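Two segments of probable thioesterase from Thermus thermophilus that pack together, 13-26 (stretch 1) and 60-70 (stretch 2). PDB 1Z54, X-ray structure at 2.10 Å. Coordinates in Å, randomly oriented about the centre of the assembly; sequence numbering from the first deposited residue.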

ATOM      1  N   GLU A  13      -0.419  -6.527   4.691  1.00 14.46           N
ATOM      2  CA  GLU A  13       0.474  -6.960   3.621  1.00 15.91           C
ATOM      3  C   GLU A  13       0.180  -8.355   3.042  1.00 16.50           C
ATOM      4  O   GLU A  13       0.768  -8.748   2.042  1.00 16.65           O
ATOM      5  N   THR A  14      -0.733  -9.098   3.658  1.00 18.65           N
ATOM      6  CA  THR A  14      -1.085 -10.432   3.162  1.00 21.60           C
ATOM      7  C   THR A  14      -2.114 -10.332   2.021  1.00 22.78           C
ATOM      8  O   THR A  14      -2.915  -9.392   1.989  1.00 23.52           O
ATOM      9  N   ASP A  15      -2.092 -11.287   1.091  1.00 23.24           N
ATOM     10  CA  ASP A  15      -3.053 -11.296  -0.018  1.00 25.27           C
ATOM     11  C   ASP A  15      -4.124 -12.368   0.219  1.00 26.27           C
ATOM     12  O   ASP A  15      -4.201 -12.949   1.307  1.00 23.49           O
ATOM     13  N   GLN A  16      -4.936 -12.636  -0.806  1.00 27.12           N
ATOM     14  CA  GLN A  16      -6.007 -13.629  -0.706  1.00 28.47           C
ATOM     15  C   GLN A  16      -5.498 -15.056  -0.576  1.00 27.31           C
ATOM     16  O   GLN A  16      -6.168 -15.902   0.015  1.00 29.73           O
ATOM     17  N   MET A  17      -4.331 -15.328  -1.153  1.00 26.48           N
ATOM     18  CA  MET A  17      -3.748 -16.661  -1.089  1.00 23.98           C
ATOM     19  C   MET A  17      -3.156 -16.899   0.312  1.00 24.79           C
ATOM     20  O   MET A  17      -2.616 -17.971   0.601  1.00 23.97           O
ATOM     21  N   GLY A  18      -3.265 -15.889   1.175  1.00 23.56           N
ATOM     22  CA  GLY A  18      -2.772 -16.007   2.540  1.00 21.38           C
ATOM     23  C   GLY A  18      -1.277 -15.830   2.755  1.00 22.38           C
ATOM     24  O   GLY A  18      -0.723 -16.353   3.724  1.00 21.99           O
ATOM     25  N   VAL A  19      -0.620 -15.100   1.862  1.00 20.82           N
ATOM     26  CA  VAL A  19       0.811 -14.853   1.986  1.00 19.58           C
ATOM     27  C   VAL A  19       1.093 -13.368   1.751  1.00 18.79           C
ATOM     28  O   VAL A  19       0.202 -12.624   1.328  1.00 19.81           O
ATOM     29  N   VAL A  20       2.313 -12.927   2.051  1.00 16.09           N
ATOM     30  CA  VAL A  20       2.664 -11.526   1.833  1.00 15.43           C
ATOM     31  C   VAL A  20       2.604 -11.307   0.328  1.00 15.62           C
ATOM     32  O   VAL A  20       3.197 -12.072  -0.437  1.00 15.60           O
ATOM     33  N   HIS A  21       1.890 -10.274  -0.101  1.00 14.07           N
ATOM     34  CA  HIS A  21       1.769 -10.009  -1.529  1.00 13.11           C
ATOM     35  C   HIS A  21       3.135  -9.689  -2.126  1.00 14.11           C
ATOM     36  O   HIS A  21       3.924  -8.949  -1.540  1.00 10.15           O
ATOM     37  N   HIS A  22       3.408 -10.238  -3.303  1.00 13.65           N
ATOM     38  CA  HIS A  22       4.700 -10.034  -3.935  1.00 13.98           C
ATOM     39  C   HIS A  22       5.141  -8.580  -4.110  1.00 15.21           C
ATOM     40  O   HIS A  22       6.346  -8.309  -4.173  1.00 12.99           O
ATOM     41  N   SER A  23       4.197  -7.641  -4.186  1.00 15.05           N
ATOM     42  CA  SER A  23       4.592  -6.237  -4.350  1.00 14.33           C
ATOM     43  C   SER A  23       5.137  -5.674  -3.042  1.00 14.34           C
ATOM     44  O   SER A  23       5.897  -4.709  -3.040  1.00 15.28           O
ATOM     45  N   VAL A  24       4.758  -6.292  -1.931  1.00 13.78           N
ATOM     46  CA  VAL A  24       5.207  -5.843  -0.620  1.00 13.93           C
ATOM     47  C   VAL A  24       6.713  -6.021  -0.416  1.00 13.88           C
ATOM     48  O   VAL A  24       7.357  -5.219   0.258  1.00 12.22           O
ATOM     49  N   TYR A  25       7.284  -7.055  -1.025  1.00 15.95           N
ATOM     50  CA  TYR A  25       8.711  -7.314  -0.859  1.00 15.75           C
ATOM     51  C   TYR A  25       9.632  -6.142  -1.199  1.00 15.09           C
ATOM     52  O   TYR A  25      10.637  -5.923  -0.520  1.00 14.80           O
ATOM     53  N   ALA A  26       9.293  -5.370  -2.225  1.00 14.28           N
ATOM     54  CA  ALA A  26      10.127  -4.226  -2.579  1.00 13.78           C
ATOM     55  C   ALA A  26      10.150  -3.237  -1.409  1.00 11.45           C
ATOM     56  O   ALA A  26      11.142  -2.552  -1.194  1.00 12.37           O
ATOM     57  N   GLY A  60      14.676  -6.439  -8.922  1.00 17.01           N
ATOM     58  CA  GLY A  60      14.624  -7.837  -9.291  1.00 18.27           C
ATOM     59  C   GLY A  60      14.347  -8.661  -8.055  1.00 19.07           C
ATOM     60  O   GLY A  60      15.016  -8.498  -7.038  1.00 18.66           O
ATOM     61  N   LEU A  61      13.355  -9.541  -8.135  1.00 18.20           N
ATOM     62  CA  LEU A  61      13.007 -10.380  -7.004  1.00 18.92           C
ATOM     63  C   LEU A  61      12.643 -11.791  -7.410  1.00 18.92           C
ATOM     64  O   LEU A  61      11.899 -12.005  -8.368  1.00 17.18           O
ATOM     65  N   THR A  62      13.180 -12.754  -6.667  1.00 19.21           N
ATOM     66  CA  THR A  62      12.885 -14.159  -6.909  1.00 19.53           C
ATOM     67  C   THR A  62      12.280 -14.678  -5.618  1.00 19.48           C
ATOM     68  O   THR A  62      12.913 -14.645  -4.562  1.00 20.23           O
ATOM     69  N   PHE A  63      11.039 -15.135  -5.717  1.00 20.54           N
ATOM     70  CA  PHE A  63      10.295 -15.637  -4.572  1.00 21.66           C
ATOM     71  C   PHE A  63      10.439 -17.153  -4.488  1.00 22.94           C
ATOM     72  O   PHE A  63      10.004 -17.874  -5.387  1.00 23.65           O
ATOM     73  N   ARG A  64      11.054 -17.623  -3.404  1.00 23.34           N
ATOM     74  CA  ARG A  64      11.294 -19.051  -3.189  1.00 23.15           C
ATOM     75  C   ARG A  64      10.276 -19.697  -2.245  1.00 23.01           C
ATOM     76  O   ARG A  64       9.817 -20.813  -2.485  1.00 21.67           O
ATOM     77  N   ALA A  65       9.955 -18.999  -1.157  1.00 20.49           N
ATOM     78  CA  ALA A  65       9.004 -19.491  -0.166  1.00 20.70           C
ATOM     79  C   ALA A  65       8.291 -18.272   0.385  1.00 20.03           C
ATOM     80  O   ALA A  65       8.883 -17.202   0.500  1.00 19.98           O
ATOM     81  N   PRO A  66       7.020 -18.425   0.765  1.00 20.06           N
ATOM     82  CA  PRO A  66       6.270 -17.284   1.288  1.00 20.57           C
ATOM     83  C   PRO A  66       6.481 -16.902   2.739  1.00 21.79           C
ATOM     84  O   PRO A  66       6.942 -17.699   3.556  1.00 22.12           O
ATOM     85  N   ALA A  67       6.139 -15.652   3.032  1.00 20.09           N
ATOM     86  CA  ALA A  67       6.203 -15.111   4.376  1.00 19.87           C
ATOM     87  C   ALA A  67       4.726 -15.016   4.750  1.00 19.37           C
ATOM     88  O   ALA A  67       3.874 -14.865   3.875  1.00 16.94           O
ATOM     89  N   ARG A  68       4.413 -15.118   6.033  1.00 20.81           N
ATOM     90  CA  ARG A  68       3.018 -15.053   6.459  1.00 20.85           C
ATOM     91  C   ARG A  68       2.791 -14.157   7.668  1.00 20.97           C
ATOM     92  O   ARG A  68       3.722 -13.877   8.436  1.00 18.69           O
ATOM     93  N   PHE A  69       1.548 -13.709   7.830  1.00 19.05           N
ATOM     94  CA  PHE A  69       1.195 -12.889   8.976  1.00 18.16           C
ATOM     95  C   PHE A  69       1.403 -13.775  10.196  1.00 18.85           C
ATOM     96  O   PHE A  69       0.973 -14.931  10.216  1.00 17.81           O
ATOM     97  N   GLY A  70       2.059 -13.232  11.210  1.00 19.34           N
ATOM     98  CA  GLY A  70       2.339 -14.002  12.403  1.00 20.33           C
ATOM     99  C   GLY A  70       3.831 -14.260  12.480  1.00 21.83           C
ATOM    100  O   GLY A  70       4.355 -14.602  13.541  1.00 24.27           O
TER

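Tyr25 is the main bump that stretch 1 offers to stretch 2. Its CA-to-CB bond points toward the partner, and chi1 is m. The ring lies along Phe63 and ends among Ala65, Pro66 and Ala67. Phe63, also m and also pointing toward the partner, meets it edge to face. The edge of Phe63 is set against one face of Tyr25, with centroids 5.0 Å apart and planes at 77°. Tyr25 CD2 and Phe63 CE1 are 3.4 Å apart. The far tip of Phe63 reaches His22, with Phe63 CZ 3.6 Å from His22 CB.

Leu61 closes in at the root of the tyrosine. Its chi1 of -91° lies between wells, and its CD1 is 3.8 Å from Tyr25 CB and 4.0 Å from Ala26 N.

At the other end of the ring, the tyrosine hydroxyl meets backbone. Ala67 N donates a weak hydrogen bond to Tyr25 OH at 3.4 Å. A water extends this polar patch: it donates to Ala65 O at 2.6 Å and makes a weak bond with Tyr25 OH at 3.0 Å.

The Ala67 methyl has two neighbours from stretch 1. Ala67 CB lies 3.6 Å from Tyr25 OH and 3.6 Å from Val20 CG2; Val20 is t. The backbone pins this site, as Val20 N donates to Ala67 O at 3.1 Å. Val19, rotamer m, points sideways and places CG1 3.5 Å from Pro66 CB.

Beyond Val19, Gly18 O lies 3.9 Å from Arg68 CG. A second water bridges the backbones here, donating to Gly18 O at 2.6 Å and accepting from Phe69 N at 2.9 Å. Thr14, rotamer p, points toward stretch 2, and its CG2 rests 3.6 Å from Phe69 CB. The Phe69 ring, with chi1 t, leads away from stretch 1.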

ATOM      1  CB  GLU A  13       1.927  -6.858   4.122  1.00 17.03           C
ATOM      2  CG  GLU A  13       2.208  -5.498   4.780  1.00 15.80           C
ATOM      3  CD  GLU A  13       3.577  -5.393   5.435  1.00 14.75           C
ATOM      4  OE1 GLU A  13       3.997  -6.353   6.106  1.00 14.74           O
ATOM      5  OE2 GLU A  13       4.225  -4.333   5.295  1.00 12.54           O
ATOM      6  CB  THR A  14      -1.709 -11.294   4.281  1.00 22.43           C
ATOM      7  OG1 THR A  14      -2.959 -10.716   4.681  1.00 22.44           O
ATOM      8  CG2 THR A  14      -0.780 -11.370   5.480  1.00 22.74           C
ATOM      9  CB  ASP A  15      -2.352 -11.554  -1.365  1.00 25.62           C
ATOM     10  CG  ASP A  15      -1.769 -12.959  -1.476  1.00 29.36           C
ATOM     11  OD1 ASP A  15      -2.131 -13.841  -0.660  1.00 27.57           O
ATOM     12  OD2 ASP A  15      -0.949 -13.181  -2.397  1.00 29.91           O
ATOM     13  CB  GLN A  16      -6.938 -13.566  -1.924  1.00 29.30           C
ATOM     14  CG  GLN A  16      -7.837 -12.362  -1.979  1.00 32.12           C
ATOM     15  CD  GLN A  16      -8.925 -12.497  -3.030  1.00 31.26           C
ATOM     16  OE1 GLN A  16      -8.681 -12.986  -4.135  1.00 30.79           O
ATOM     17  NE2 GLN A  16     -10.134 -12.056  -2.689  1.00 32.97           N
ATOM     18  CB  MET A  17      -2.677 -16.839  -2.196  1.00 22.98           C
ATOM     19  CG  MET A  17      -3.250 -17.107  -3.634  1.00 21.86           C
ATOM     20  SD  MET A  17      -1.973 -17.328  -4.973  1.00 19.58           S
ATOM     21  CE  MET A  17      -1.635 -19.131  -4.881  1.00 25.28           C
ATOM     22  CB  VAL A  19       1.606 -15.696   0.971  1.00 19.90           C
ATOM     23  CG1 VAL A  19       1.387 -17.183   1.247  1.00 19.42           C
ATOM     24  CG2 VAL A  19       1.180 -15.347  -0.447  1.00 18.55           C
ATOM     25  CB  VAL A  20       4.089 -11.208   2.331  1.00 15.63           C
ATOM     26  CG1 VAL A  20       4.496  -9.810   1.881  1.00 10.15           C
ATOM     27  CG2 VAL A  20       4.145 -11.322   3.859  1.00 12.95           C
ATOM     28  CB  HIS A  21       0.792  -8.863  -1.778  1.00 11.88           C
ATOM     29  CG  HIS A  21       0.418  -8.703  -3.217  1.00 10.72           C
ATOM     30  ND1 HIS A  21       1.017  -7.780  -4.046  1.00 10.52           N
ATOM     31  CD2 HIS A  21      -0.487  -9.363  -3.978  1.00  8.77           C
ATOM     32  CE1 HIS A  21       0.491  -7.872  -5.255  1.00 12.62           C
ATOM     33  NE2 HIS A  21      -0.425  -8.825  -5.241  1.00 12.26           N
ATOM     34  CB  HIS A  22       4.753 -10.780  -5.273  1.00 12.69           C
ATOM     35  CG  HIS A  22       3.771 -10.288  -6.286  1.00 14.85           C
ATOM     36  ND1 HIS A  22       4.098  -9.356  -7.246  1.00 17.76           N
ATOM     37  CD2 HIS A  22       2.471 -10.605  -6.495  1.00 12.91           C
ATOM     38  CE1 HIS A  22       3.043  -9.123  -8.007  1.00 18.18           C
ATOM     39  NE2 HIS A  22       2.044  -9.869  -7.572  1.00 18.84           N
ATOM     40  CB  SER A  23       3.420  -5.365  -4.828  1.00 13.69           C
ATOM     41  OG  SER A  23       2.445  -5.164  -3.818  1.00 11.47           O
ATOM     42  CB  VAL A  24       4.424  -6.584   0.488  1.00 12.41           C
ATOM     43  CG1 VAL A  24       5.002  -6.276   1.861  1.00 14.61           C
ATOM     44  CG2 VAL A  24       2.969  -6.155   0.441  1.00 15.18           C
ATOM     45  CB  TYR A  25       9.094  -8.564  -1.647  1.00 18.30           C
ATOM     46  CG  TYR A  25       8.581  -9.843  -1.003  1.00 19.41           C
ATOM     47  CD1 TYR A  25       9.422 -10.642  -0.224  1.00 19.90           C
ATOM     48  CD2 TYR A  25       7.253 -10.250  -1.168  1.00 18.67           C
ATOM     49  CE1 TYR A  25       8.956 -11.820   0.374  1.00 19.39           C
ATOM     50  CE2 TYR A  25       6.775 -11.424  -0.576  1.00 19.18           C
ATOM     51  CZ  TYR A  25       7.632 -12.205   0.190  1.00 21.47           C
ATOM     52  OH  TYR A  25       7.166 -13.378   0.751  1.00 18.80           O
ATOM     53  CB  ALA A  26       9.596  -3.542  -3.838  1.00 12.02           C
ATOM     54  CB  LEU A  61      11.840  -9.767  -6.216  1.00 16.61           C
ATOM     55  CG  LEU A  61      12.194  -8.828  -5.059  1.00 17.64           C
ATOM     56  CD1 LEU A  61      11.035  -7.891  -4.788  1.00 16.89           C
ATOM     57  CD2 LEU A  61      12.538  -9.645  -3.810  1.00 17.02           C
ATOM     58  CB  THR A  62      14.154 -14.957  -7.265  1.00 19.65           C
ATOM     59  OG1 THR A  62      14.705 -14.440  -8.482  1.00 19.38           O
ATOM     60  CG2 THR A  62      13.830 -16.443  -7.444  1.00 19.53           C
ATOM     61  CB  PHE A  63       8.824 -15.232  -4.723  1.00 20.37           C
ATOM     62  CG  PHE A  63       8.625 -13.757  -4.979  1.00 19.86           C
ATOM     63  CD1 PHE A  63       8.555 -12.853  -3.922  1.00 19.04           C
ATOM     64  CD2 PHE A  63       8.528 -13.268  -6.287  1.00 19.30           C
ATOM     65  CE1 PHE A  63       8.388 -11.479  -4.156  1.00 17.42           C
ATOM     66  CE2 PHE A  63       8.362 -11.897  -6.534  1.00 18.10           C
ATOM     67  CZ  PHE A  63       8.291 -11.001  -5.464  1.00 15.43           C
ATOM     68  CB  ARG A  64      12.697 -19.257  -2.611  1.00 24.87           C
ATOM     69  CG  ARG A  64      13.825 -18.555  -3.368  1.00 27.98           C
ATOM     70  CD  ARG A  64      14.092 -19.206  -4.713  1.00 30.61           C
ATOM     71  NE  ARG A  64      15.362 -18.757  -5.285  1.00 33.84           N
ATOM     72  CZ  ARG A  64      15.901 -19.261  -6.392  1.00 34.31           C
ATOM     73  NH1 ARG A  64      17.059 -18.795  -6.843  1.00 33.35           N
ATOM     74  NH2 ARG A  64      15.282 -20.234  -7.053  1.00 35.54           N
ATOM     75  CB  ALA A  65       9.734 -20.250   0.961  1.00 18.24           C
ATOM     76  CB  PRO A  66       4.826 -17.685   1.019  1.00 21.27           C
ATOM     77  CG  PRO A  66       4.862 -19.161   1.314  1.00 22.65           C
ATOM     78  CD  PRO A  66       6.161 -19.620   0.656  1.00 19.13           C
ATOM     79  CB  ALA A  67       6.843 -13.725   4.365  1.00 18.21           C
ATOM     80  CB  ARG A  68       2.502 -16.453   6.801  1.00 23.72           C
ATOM     81  CG  ARG A  68       2.452 -17.419   5.640  1.00 26.36           C
ATOM     82  CD  ARG A  68       1.580 -18.620   5.976  1.00 31.95           C
ATOM     83  NE  ARG A  68       1.438 -19.522   4.835  1.00 36.77           N
ATOM     84  CZ  ARG A  68       2.400 -20.329   4.395  1.00 37.76           C
ATOM     85  NH1 ARG A  68       3.580 -20.359   5.001  1.00 40.26           N
ATOM     86  NH2 ARG A  68       2.187 -21.099   3.337  1.00 39.15           N
ATOM     87  CB  PHE A  69      -0.263 -12.451   8.917  1.00 17.93           C
ATOM     88  CG  PHE A  69      -0.723 -11.752  10.164  1.00 19.22           C
ATOM     89  CD1 PHE A  69      -1.679 -12.333  10.993  1.00 17.79           C
ATOM     90  CD2 PHE A  69      -0.173 -10.520  10.527  1.00 17.62           C
ATOM     91  CE1 PHE A  69      -2.083 -11.696  12.171  1.00 20.74           C
ATOM     92  CE2 PHE A  69      -0.565  -9.877  11.700  1.00 18.29           C
ATOM     93  CZ  PHE A  69      -1.522 -10.464  12.526  1.00 19.01           C
TER
HETATM   94  O   HOH W   1       0.154 -14.609   5.492  1.00 29.55           O
HETATM   95  O   HOH W   2       8.698 -15.191  -1.124  1.00 14.94           O